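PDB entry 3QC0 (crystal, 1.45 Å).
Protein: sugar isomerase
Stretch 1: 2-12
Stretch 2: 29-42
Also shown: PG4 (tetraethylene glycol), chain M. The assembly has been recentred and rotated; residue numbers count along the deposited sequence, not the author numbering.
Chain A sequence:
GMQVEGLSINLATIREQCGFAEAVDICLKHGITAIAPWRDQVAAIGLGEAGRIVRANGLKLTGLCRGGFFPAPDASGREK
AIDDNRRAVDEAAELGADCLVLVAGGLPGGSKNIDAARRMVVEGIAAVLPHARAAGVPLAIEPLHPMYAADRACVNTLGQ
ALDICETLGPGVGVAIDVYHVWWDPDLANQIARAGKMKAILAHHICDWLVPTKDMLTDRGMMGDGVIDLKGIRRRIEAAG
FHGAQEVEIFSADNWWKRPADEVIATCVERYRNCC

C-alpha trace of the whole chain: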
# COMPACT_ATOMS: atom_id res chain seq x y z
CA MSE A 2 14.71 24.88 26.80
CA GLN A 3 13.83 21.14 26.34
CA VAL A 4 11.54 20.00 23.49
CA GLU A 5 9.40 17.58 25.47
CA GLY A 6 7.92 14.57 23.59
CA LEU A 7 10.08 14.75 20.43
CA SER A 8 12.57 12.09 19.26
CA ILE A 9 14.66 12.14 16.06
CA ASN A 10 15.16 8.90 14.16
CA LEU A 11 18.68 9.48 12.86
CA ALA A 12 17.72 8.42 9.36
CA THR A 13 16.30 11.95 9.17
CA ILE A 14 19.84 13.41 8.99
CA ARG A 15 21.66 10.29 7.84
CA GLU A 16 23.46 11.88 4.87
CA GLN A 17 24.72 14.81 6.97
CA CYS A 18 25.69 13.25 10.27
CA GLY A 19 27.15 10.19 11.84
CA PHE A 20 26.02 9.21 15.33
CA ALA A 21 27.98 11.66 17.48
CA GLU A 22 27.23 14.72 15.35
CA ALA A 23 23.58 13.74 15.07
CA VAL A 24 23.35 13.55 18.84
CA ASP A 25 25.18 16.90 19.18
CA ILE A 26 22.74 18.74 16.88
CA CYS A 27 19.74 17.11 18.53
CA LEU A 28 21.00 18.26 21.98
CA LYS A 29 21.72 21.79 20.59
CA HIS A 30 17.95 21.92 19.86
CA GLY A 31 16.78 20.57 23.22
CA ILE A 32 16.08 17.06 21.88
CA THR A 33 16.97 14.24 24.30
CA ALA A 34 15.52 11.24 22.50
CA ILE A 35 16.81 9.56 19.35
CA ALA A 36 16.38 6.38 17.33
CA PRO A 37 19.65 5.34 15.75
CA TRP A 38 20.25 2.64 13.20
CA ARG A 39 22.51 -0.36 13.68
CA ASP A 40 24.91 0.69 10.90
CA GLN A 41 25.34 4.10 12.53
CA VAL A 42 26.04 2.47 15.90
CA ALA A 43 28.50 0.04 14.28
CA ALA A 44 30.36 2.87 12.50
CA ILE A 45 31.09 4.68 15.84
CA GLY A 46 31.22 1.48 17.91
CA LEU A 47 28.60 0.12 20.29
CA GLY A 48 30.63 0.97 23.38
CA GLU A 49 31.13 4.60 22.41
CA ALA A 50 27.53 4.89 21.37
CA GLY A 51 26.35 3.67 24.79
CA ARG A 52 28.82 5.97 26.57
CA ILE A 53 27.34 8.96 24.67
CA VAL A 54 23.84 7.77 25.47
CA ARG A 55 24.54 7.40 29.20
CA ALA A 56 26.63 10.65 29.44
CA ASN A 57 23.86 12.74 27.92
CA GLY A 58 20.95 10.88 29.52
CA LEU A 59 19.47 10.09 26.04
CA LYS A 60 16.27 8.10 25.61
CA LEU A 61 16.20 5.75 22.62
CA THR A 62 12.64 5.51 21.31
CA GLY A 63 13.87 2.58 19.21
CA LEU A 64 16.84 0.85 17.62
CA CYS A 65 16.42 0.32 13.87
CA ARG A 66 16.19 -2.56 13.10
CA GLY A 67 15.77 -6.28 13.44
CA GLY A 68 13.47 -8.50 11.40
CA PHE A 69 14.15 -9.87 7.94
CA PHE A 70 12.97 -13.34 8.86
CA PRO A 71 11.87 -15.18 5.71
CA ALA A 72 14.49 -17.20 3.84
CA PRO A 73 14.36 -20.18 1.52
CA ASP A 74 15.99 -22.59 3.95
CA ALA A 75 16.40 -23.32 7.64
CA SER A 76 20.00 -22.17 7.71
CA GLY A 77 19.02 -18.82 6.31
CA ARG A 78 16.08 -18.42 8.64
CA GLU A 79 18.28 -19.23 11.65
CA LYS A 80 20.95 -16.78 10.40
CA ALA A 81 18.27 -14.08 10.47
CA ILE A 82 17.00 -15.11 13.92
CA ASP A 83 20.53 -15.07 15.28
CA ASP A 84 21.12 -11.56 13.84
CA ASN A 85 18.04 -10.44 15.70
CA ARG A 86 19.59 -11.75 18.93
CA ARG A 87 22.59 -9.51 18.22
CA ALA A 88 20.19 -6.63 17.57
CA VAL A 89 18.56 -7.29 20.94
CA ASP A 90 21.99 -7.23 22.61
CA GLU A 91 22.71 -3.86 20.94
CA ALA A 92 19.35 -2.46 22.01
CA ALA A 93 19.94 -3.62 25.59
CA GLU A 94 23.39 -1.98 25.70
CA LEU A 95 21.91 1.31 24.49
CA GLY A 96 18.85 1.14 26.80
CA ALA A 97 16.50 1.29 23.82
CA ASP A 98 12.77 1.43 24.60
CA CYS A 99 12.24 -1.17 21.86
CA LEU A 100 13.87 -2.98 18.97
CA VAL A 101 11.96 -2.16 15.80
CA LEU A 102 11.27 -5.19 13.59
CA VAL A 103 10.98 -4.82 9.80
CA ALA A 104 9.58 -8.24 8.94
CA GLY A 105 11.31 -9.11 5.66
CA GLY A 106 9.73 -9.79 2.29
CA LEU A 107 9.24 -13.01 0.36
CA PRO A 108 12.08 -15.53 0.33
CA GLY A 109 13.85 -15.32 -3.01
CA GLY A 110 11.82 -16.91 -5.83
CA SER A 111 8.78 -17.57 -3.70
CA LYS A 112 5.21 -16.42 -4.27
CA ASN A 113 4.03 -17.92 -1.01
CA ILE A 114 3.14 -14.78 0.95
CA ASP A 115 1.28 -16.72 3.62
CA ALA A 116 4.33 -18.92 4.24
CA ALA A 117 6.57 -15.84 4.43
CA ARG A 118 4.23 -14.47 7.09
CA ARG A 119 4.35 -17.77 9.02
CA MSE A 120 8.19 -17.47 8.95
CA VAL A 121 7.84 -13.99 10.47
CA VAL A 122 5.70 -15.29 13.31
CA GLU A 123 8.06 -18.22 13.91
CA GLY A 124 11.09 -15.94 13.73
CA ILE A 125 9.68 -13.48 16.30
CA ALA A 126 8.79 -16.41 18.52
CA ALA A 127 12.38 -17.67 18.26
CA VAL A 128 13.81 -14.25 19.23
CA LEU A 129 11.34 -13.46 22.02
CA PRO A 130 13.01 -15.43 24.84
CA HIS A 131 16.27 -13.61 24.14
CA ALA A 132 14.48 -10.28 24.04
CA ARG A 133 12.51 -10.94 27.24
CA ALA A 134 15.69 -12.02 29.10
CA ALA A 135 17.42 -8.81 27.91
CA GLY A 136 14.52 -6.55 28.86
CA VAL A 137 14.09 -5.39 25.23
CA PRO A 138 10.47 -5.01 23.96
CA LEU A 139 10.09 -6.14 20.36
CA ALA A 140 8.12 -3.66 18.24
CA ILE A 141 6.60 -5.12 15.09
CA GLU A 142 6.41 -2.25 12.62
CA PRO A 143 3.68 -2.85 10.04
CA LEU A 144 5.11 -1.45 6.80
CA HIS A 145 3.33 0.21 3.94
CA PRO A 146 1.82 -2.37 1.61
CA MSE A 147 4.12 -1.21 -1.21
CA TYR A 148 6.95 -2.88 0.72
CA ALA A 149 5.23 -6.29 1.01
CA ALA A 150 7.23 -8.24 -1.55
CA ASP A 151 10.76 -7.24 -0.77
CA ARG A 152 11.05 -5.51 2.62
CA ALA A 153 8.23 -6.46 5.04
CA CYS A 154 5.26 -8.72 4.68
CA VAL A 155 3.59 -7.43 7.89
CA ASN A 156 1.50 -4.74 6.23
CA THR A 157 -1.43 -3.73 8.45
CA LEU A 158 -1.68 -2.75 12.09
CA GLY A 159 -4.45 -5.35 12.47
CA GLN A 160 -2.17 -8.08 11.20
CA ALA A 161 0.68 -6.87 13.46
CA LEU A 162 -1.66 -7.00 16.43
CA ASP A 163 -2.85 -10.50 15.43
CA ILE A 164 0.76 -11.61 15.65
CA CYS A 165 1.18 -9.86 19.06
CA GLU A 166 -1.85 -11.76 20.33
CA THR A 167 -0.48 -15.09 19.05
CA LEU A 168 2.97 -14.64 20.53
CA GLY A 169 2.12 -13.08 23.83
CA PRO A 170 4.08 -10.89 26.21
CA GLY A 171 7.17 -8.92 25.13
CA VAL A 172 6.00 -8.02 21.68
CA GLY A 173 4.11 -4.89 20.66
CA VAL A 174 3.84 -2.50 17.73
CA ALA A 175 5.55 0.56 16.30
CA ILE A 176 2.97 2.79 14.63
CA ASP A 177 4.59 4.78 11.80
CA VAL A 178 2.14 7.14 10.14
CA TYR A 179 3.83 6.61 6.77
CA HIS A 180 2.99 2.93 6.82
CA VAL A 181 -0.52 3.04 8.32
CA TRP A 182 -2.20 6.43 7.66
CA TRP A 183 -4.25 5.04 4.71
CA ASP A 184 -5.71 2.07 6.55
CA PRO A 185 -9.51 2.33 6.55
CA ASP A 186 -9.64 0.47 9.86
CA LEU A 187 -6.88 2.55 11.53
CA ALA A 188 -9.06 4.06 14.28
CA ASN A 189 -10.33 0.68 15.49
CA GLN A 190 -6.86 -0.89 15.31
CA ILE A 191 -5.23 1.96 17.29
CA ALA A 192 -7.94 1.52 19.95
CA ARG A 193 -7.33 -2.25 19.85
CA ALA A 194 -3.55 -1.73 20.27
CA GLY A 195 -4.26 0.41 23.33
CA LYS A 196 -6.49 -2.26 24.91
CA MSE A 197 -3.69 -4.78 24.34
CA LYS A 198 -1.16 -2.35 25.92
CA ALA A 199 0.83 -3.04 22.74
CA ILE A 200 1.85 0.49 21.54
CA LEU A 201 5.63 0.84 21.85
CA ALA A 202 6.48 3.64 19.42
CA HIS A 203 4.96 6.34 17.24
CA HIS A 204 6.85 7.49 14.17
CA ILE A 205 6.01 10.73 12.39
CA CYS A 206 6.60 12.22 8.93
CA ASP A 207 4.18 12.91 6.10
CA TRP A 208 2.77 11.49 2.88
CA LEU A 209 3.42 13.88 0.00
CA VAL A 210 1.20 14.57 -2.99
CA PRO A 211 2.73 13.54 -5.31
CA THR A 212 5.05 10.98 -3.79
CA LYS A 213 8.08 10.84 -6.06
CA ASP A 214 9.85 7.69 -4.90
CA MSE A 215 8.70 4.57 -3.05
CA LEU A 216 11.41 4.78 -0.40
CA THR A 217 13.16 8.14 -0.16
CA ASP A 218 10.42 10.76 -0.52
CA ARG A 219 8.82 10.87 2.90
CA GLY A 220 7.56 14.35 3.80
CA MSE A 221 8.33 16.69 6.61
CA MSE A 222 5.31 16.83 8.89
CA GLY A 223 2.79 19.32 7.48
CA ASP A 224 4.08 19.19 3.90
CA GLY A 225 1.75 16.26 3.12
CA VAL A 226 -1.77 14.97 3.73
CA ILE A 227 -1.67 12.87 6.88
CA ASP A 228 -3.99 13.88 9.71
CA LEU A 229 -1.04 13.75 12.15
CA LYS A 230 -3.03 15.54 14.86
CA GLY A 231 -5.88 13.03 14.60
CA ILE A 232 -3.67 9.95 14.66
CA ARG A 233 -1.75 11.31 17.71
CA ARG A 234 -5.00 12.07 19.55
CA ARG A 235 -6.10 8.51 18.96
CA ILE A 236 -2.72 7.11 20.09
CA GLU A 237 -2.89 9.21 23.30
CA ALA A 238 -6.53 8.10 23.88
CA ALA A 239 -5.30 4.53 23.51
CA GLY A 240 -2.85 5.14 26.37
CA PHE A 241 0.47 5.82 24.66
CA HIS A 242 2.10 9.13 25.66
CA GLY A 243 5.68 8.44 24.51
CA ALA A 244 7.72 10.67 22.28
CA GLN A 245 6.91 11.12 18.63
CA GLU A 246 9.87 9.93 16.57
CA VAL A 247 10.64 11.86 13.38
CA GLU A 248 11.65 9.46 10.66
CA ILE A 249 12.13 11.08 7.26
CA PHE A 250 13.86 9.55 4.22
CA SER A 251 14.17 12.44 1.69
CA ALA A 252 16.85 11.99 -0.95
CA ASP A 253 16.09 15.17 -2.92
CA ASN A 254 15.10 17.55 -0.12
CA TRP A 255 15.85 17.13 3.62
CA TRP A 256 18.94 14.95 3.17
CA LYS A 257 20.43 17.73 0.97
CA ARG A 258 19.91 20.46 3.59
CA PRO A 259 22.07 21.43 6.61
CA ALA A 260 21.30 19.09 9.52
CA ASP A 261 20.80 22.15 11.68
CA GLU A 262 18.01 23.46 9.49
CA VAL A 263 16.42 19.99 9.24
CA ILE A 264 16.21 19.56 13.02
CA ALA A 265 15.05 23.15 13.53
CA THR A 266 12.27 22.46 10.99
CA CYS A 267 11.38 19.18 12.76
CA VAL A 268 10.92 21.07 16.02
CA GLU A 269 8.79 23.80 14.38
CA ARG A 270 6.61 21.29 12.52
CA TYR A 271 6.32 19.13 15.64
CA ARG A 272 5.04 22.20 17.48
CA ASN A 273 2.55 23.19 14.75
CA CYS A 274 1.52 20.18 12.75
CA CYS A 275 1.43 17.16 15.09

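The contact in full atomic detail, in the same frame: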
# COMPACT_ATOMS: atom_id res chain seq x y z
N MSE A 2 13.42 25.43 27.31
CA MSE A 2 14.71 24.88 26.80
C MSE A 2 14.53 23.49 26.13
O MSE A 2 14.84 23.33 24.95
CB MSE A 2 15.76 24.81 27.92
N GLN A 3 14.02 22.50 26.87
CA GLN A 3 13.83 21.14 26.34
C GLN A 3 12.61 21.07 25.42
O GLN A 3 11.59 21.72 25.67
CB GLN A 3 13.67 20.12 27.48
N VAL A 4 12.71 20.29 24.34
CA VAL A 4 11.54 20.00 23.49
C VAL A 4 10.98 18.67 23.98
O VAL A 4 11.46 17.61 23.58
CB VAL A 4 11.88 19.94 22.00
CG1 VAL A 4 10.60 19.65 21.16
CG2 VAL A 4 12.54 21.23 21.55
N GLU A 5 9.99 18.75 24.86
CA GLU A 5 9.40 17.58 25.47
C GLU A 5 8.59 16.81 24.41
O GLU A 5 7.86 17.42 23.63
CB GLU A 5 8.44 17.95 26.59
N GLY A 6 8.70 15.50 24.46
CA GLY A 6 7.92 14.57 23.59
C GLY A 6 8.37 14.36 22.15
O GLY A 6 7.60 13.77 21.38
N LEU A 7 9.53 14.87 21.77
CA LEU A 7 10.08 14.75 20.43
C LEU A 7 11.34 13.87 20.44
O LEU A 7 12.26 14.07 21.24
CB LEU A 7 10.42 16.12 19.84
CG LEU A 7 10.95 16.18 18.41
CD1 LEU A 7 9.94 15.50 17.43
CD2 LEU A 7 11.26 17.61 17.98
N SER A 8 11.40 12.91 19.52
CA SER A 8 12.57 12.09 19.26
C SER A 8 12.93 12.24 17.79
O SER A 8 12.04 12.44 16.94
CB SER A 8 12.24 10.63 19.60
OG SER A 8 13.33 9.78 19.36
N ILE A 9 14.21 12.12 17.45
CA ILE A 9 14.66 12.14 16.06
C ILE A 9 15.22 10.76 15.71
O ILE A 9 16.19 10.29 16.30
CB ILE A 9 15.72 13.23 15.78
CG1 ILE A 9 15.18 14.62 16.16
CG2 ILE A 9 16.21 13.16 14.33
CD1 ILE A 9 14.05 15.18 15.31
N ASN A 10 14.58 10.09 14.75
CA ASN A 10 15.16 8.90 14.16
C ASN A 10 16.30 9.42 13.29
O ASN A 10 16.11 10.31 12.46
CB ASN A 10 14.11 8.13 13.36
CG ASN A 10 14.63 6.89 12.76
OD1 ASN A 10 15.56 6.94 11.93
ND2 ASN A 10 13.95 5.76 13.06
N LEU A 11 17.51 8.89 13.49
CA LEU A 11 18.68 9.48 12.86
C LEU A 11 18.75 9.25 11.37
O LEU A 11 19.56 9.83 10.69
CB LEU A 11 19.94 8.95 13.55
CG LEU A 11 20.03 9.26 15.05
CD1 LEU A 11 21.45 8.92 15.62
CD2 LEU A 11 19.64 10.69 15.40
N ALA A 12 17.83 8.46 10.81
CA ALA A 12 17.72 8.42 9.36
C ALA A 12 17.41 9.81 8.80
O ALA A 12 17.78 10.14 7.68
CB ALA A 12 16.63 7.45 8.91
N LYS A 29 21.70 20.33 20.87
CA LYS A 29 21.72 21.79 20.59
C LYS A 29 20.29 22.34 20.43
O LYS A 29 20.05 23.53 20.67
CB LYS A 29 22.51 22.12 19.29
CG LYS A 29 24.08 22.01 19.33
CD LYS A 29 24.71 22.22 17.90
CE LYS A 29 26.23 22.42 17.93
NZ LYS A 29 26.96 22.52 16.62
N HIS A 30 19.35 21.49 19.99
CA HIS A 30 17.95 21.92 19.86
C HIS A 30 17.04 21.46 20.99
O HIS A 30 15.82 21.52 20.86
CB HIS A 30 17.37 21.42 18.54
CG HIS A 30 17.93 22.10 17.34
ND1 HIS A 30 17.33 23.21 16.78
CD2 HIS A 30 19.00 21.81 16.55
CE1 HIS A 30 18.02 23.59 15.71
NE2 HIS A 30 19.03 22.75 15.55
N GLY A 31 17.61 20.97 22.09
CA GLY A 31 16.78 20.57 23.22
C GLY A 31 16.14 19.19 23.07
O GLY A 31 15.16 18.87 23.78
N ILE A 32 16.67 18.39 22.15
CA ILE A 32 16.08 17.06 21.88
C ILE A 32 16.92 16.04 22.64
O ILE A 32 18.14 15.97 22.46
CB ILE A 32 15.97 16.76 20.36
CG1 ILE A 32 14.95 17.69 19.71
CG2 ILE A 32 15.58 15.29 20.12
CD1 ILE A 32 15.15 17.85 18.21
N THR A 33 16.26 15.27 23.52
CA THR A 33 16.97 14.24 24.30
C THR A 33 16.54 12.80 24.02
O THR A 33 16.77 11.89 24.85
CB THR A 33 16.82 14.50 25.82
OG1 THR A 33 15.43 14.53 26.17
CG2 THR A 33 17.51 15.83 26.23
N ALA A 34 15.90 12.58 22.88
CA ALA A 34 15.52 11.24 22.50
C ALA A 34 15.85 11.07 21.02
O ALA A 34 15.63 11.98 20.22
CB ALA A 34 14.02 11.05 22.72
N ILE A 35 16.38 9.90 20.69
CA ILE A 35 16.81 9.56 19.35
C ILE A 35 16.38 8.12 19.04
O ILE A 35 16.02 7.36 19.94
CB ILE A 35 18.36 9.71 19.16
CG1 ILE A 35 19.15 8.82 20.15
CG2 ILE A 35 18.76 11.18 19.35
CD1 ILE A 35 20.55 8.54 19.68
N ALA A 36 16.45 7.77 17.77
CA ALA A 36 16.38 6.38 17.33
C ALA A 36 17.46 6.18 16.29
O ALA A 36 17.29 6.57 15.13
CB ALA A 36 14.98 6.05 16.79
N PRO A 37 18.61 5.62 16.70
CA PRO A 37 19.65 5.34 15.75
C PRO A 37 19.45 4.02 15.02
O PRO A 37 18.63 3.18 15.43
CB PRO A 37 20.89 5.24 16.62
CG PRO A 37 20.37 4.56 17.87
CD PRO A 37 18.95 5.12 18.05
N TRP A 38 20.22 3.85 13.96
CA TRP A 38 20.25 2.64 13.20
C TRP A 38 21.50 1.83 13.50
O TRP A 38 22.56 2.38 13.89
CB TRP A 38 20.18 2.95 11.70
CG TRP A 38 18.85 3.47 11.28
CD1 TRP A 38 18.19 4.56 11.76
CD2 TRP A 38 17.98 2.88 10.30
NE1 TRP A 38 16.97 4.69 11.14
CE2 TRP A 38 16.83 3.68 10.25
CE3 TRP A 38 18.08 1.78 9.46
CZ2 TRP A 38 15.79 3.41 9.36
CZ3 TRP A 38 17.02 1.52 8.59
CH2 TRP A 38 15.90 2.31 8.58
N ARG A 39 21.42 0.53 13.28
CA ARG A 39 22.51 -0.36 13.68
C ARG A 39 23.80 -0.08 12.94
O ARG A 39 24.88 -0.23 13.52
CB ARG A 39 22.09 -1.81 13.47
CG ARG A 39 20.97 -2.22 14.44
CD ARG A 39 20.51 -3.60 14.14
NE ARG A 39 21.49 -4.61 14.47
CZ ARG A 39 21.49 -5.85 13.98
NH1 ARG A 39 20.57 -6.22 13.09
NH2 ARG A 39 22.36 -6.72 14.35
N ASP A 40 23.70 0.36 11.70
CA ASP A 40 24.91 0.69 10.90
C ASP A 40 25.58 1.91 11.46
O ASP A 40 26.82 1.95 11.49
CB ASP A 40 24.64 0.81 9.39
CG ASP A 40 23.58 1.85 9.02
OD1 ASP A 40 22.80 2.31 9.86
OD2 ASP A 40 23.53 2.17 7.81
N GLN A 41 24.80 2.88 11.93
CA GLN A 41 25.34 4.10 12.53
C GLN A 41 26.04 3.78 13.84
O GLN A 41 27.12 4.36 14.15
CB GLN A 41 24.24 5.11 12.79
CG GLN A 41 23.53 5.58 11.50
CD GLN A 41 22.35 6.49 11.78
OE1 GLN A 41 21.52 6.18 12.63
NE2 GLN A 41 22.26 7.62 11.03
N VAL A 42 25.43 2.92 14.65
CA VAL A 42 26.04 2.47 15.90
C VAL A 42 27.33 1.70 15.63
O VAL A 42 28.37 1.95 16.33
CB VAL A 42 25.01 1.61 16.73
CG1 VAL A 42 25.68 0.89 17.95
CG2 VAL A 42 23.80 2.51 17.13
O1 PG4 M . 13.50 15.79 22.95
C1 PG4 M . 12.95 14.75 23.70
C2 PG4 M . 12.07 15.25 24.80
O2 PG4 M . 12.13 14.18 25.72
C3 PG4 M . 10.87 13.73 26.13
C4 PG4 M . 10.80 12.24 25.90
O3 PG4 M . 9.41 12.07 25.73
C5 PG4 M . 8.75 11.53 26.85
C6 PG4 M . 7.27 11.71 26.60
O4 PG4 M . 6.95 13.10 26.47

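Strands 7-10 and 34-36 run side by side in parallel, their axes approaching to 4.4 Å with 28° between their N-to-C directions. The register pairs I9 with I35 (CA to CA 4.7 Å) and N10 with A36 (4.2 Å between CA atoms). Three hydrogen bonds form the ladder: I9 N to A34 O (3.1 Å, 156°), A36 N to I9 O (2.9 Å, 153°) and L11 N to A36 O (2.8 Å, 164°). I9 thus uses both its amide and its carbonyl, bonding to residues flanking I35, as a parallel bridge requires. CA-H...O contacts reinforce it; S8 CA, for instance, lies 3.2 Å from A34 O.

A separate, nearly linear bond joins the loops before the strands: V4 N donates to G31 O (2.9 Å, 170°). G31 has phi/psi of 80/17, and an ideal CB there would sit 2.4 Å from M2 O, so the close approach depends on glycine.

Among the side chains, I32 gathers an apolar cluster: its CD1 lies 3.8 Å from I9 CG1 and 3.9 Å from L7 CD2. L11, the residue most covered by the opposing stretch, points toward it, placing CD2 4.1 Å from I35 CG2 and CD1 3.9 Å from P37 CB.

Polar chemistry closes the C-terminal end. W38 NE1 donates to N10 OD1 (2.8 Å, 161°), which lies at the indole edge, near the ring plane, where the N-H points. N10 OD1 also accepts from A12 N (3.0 Å, 158°), tying the indole to the start of the 3-10 segment. W38 is the N-cap residue of the following helix, and its N donates to Q41 OE1 (3.0 Å, 161°); that oxygen also packs 3.3 Å from L11 CB.

The O1 end of a tetraethylene glycol, probably from the crystallisation liquor, sits between the loops, where T33 N donates to PG4 O1 (2.9 Å, 151°).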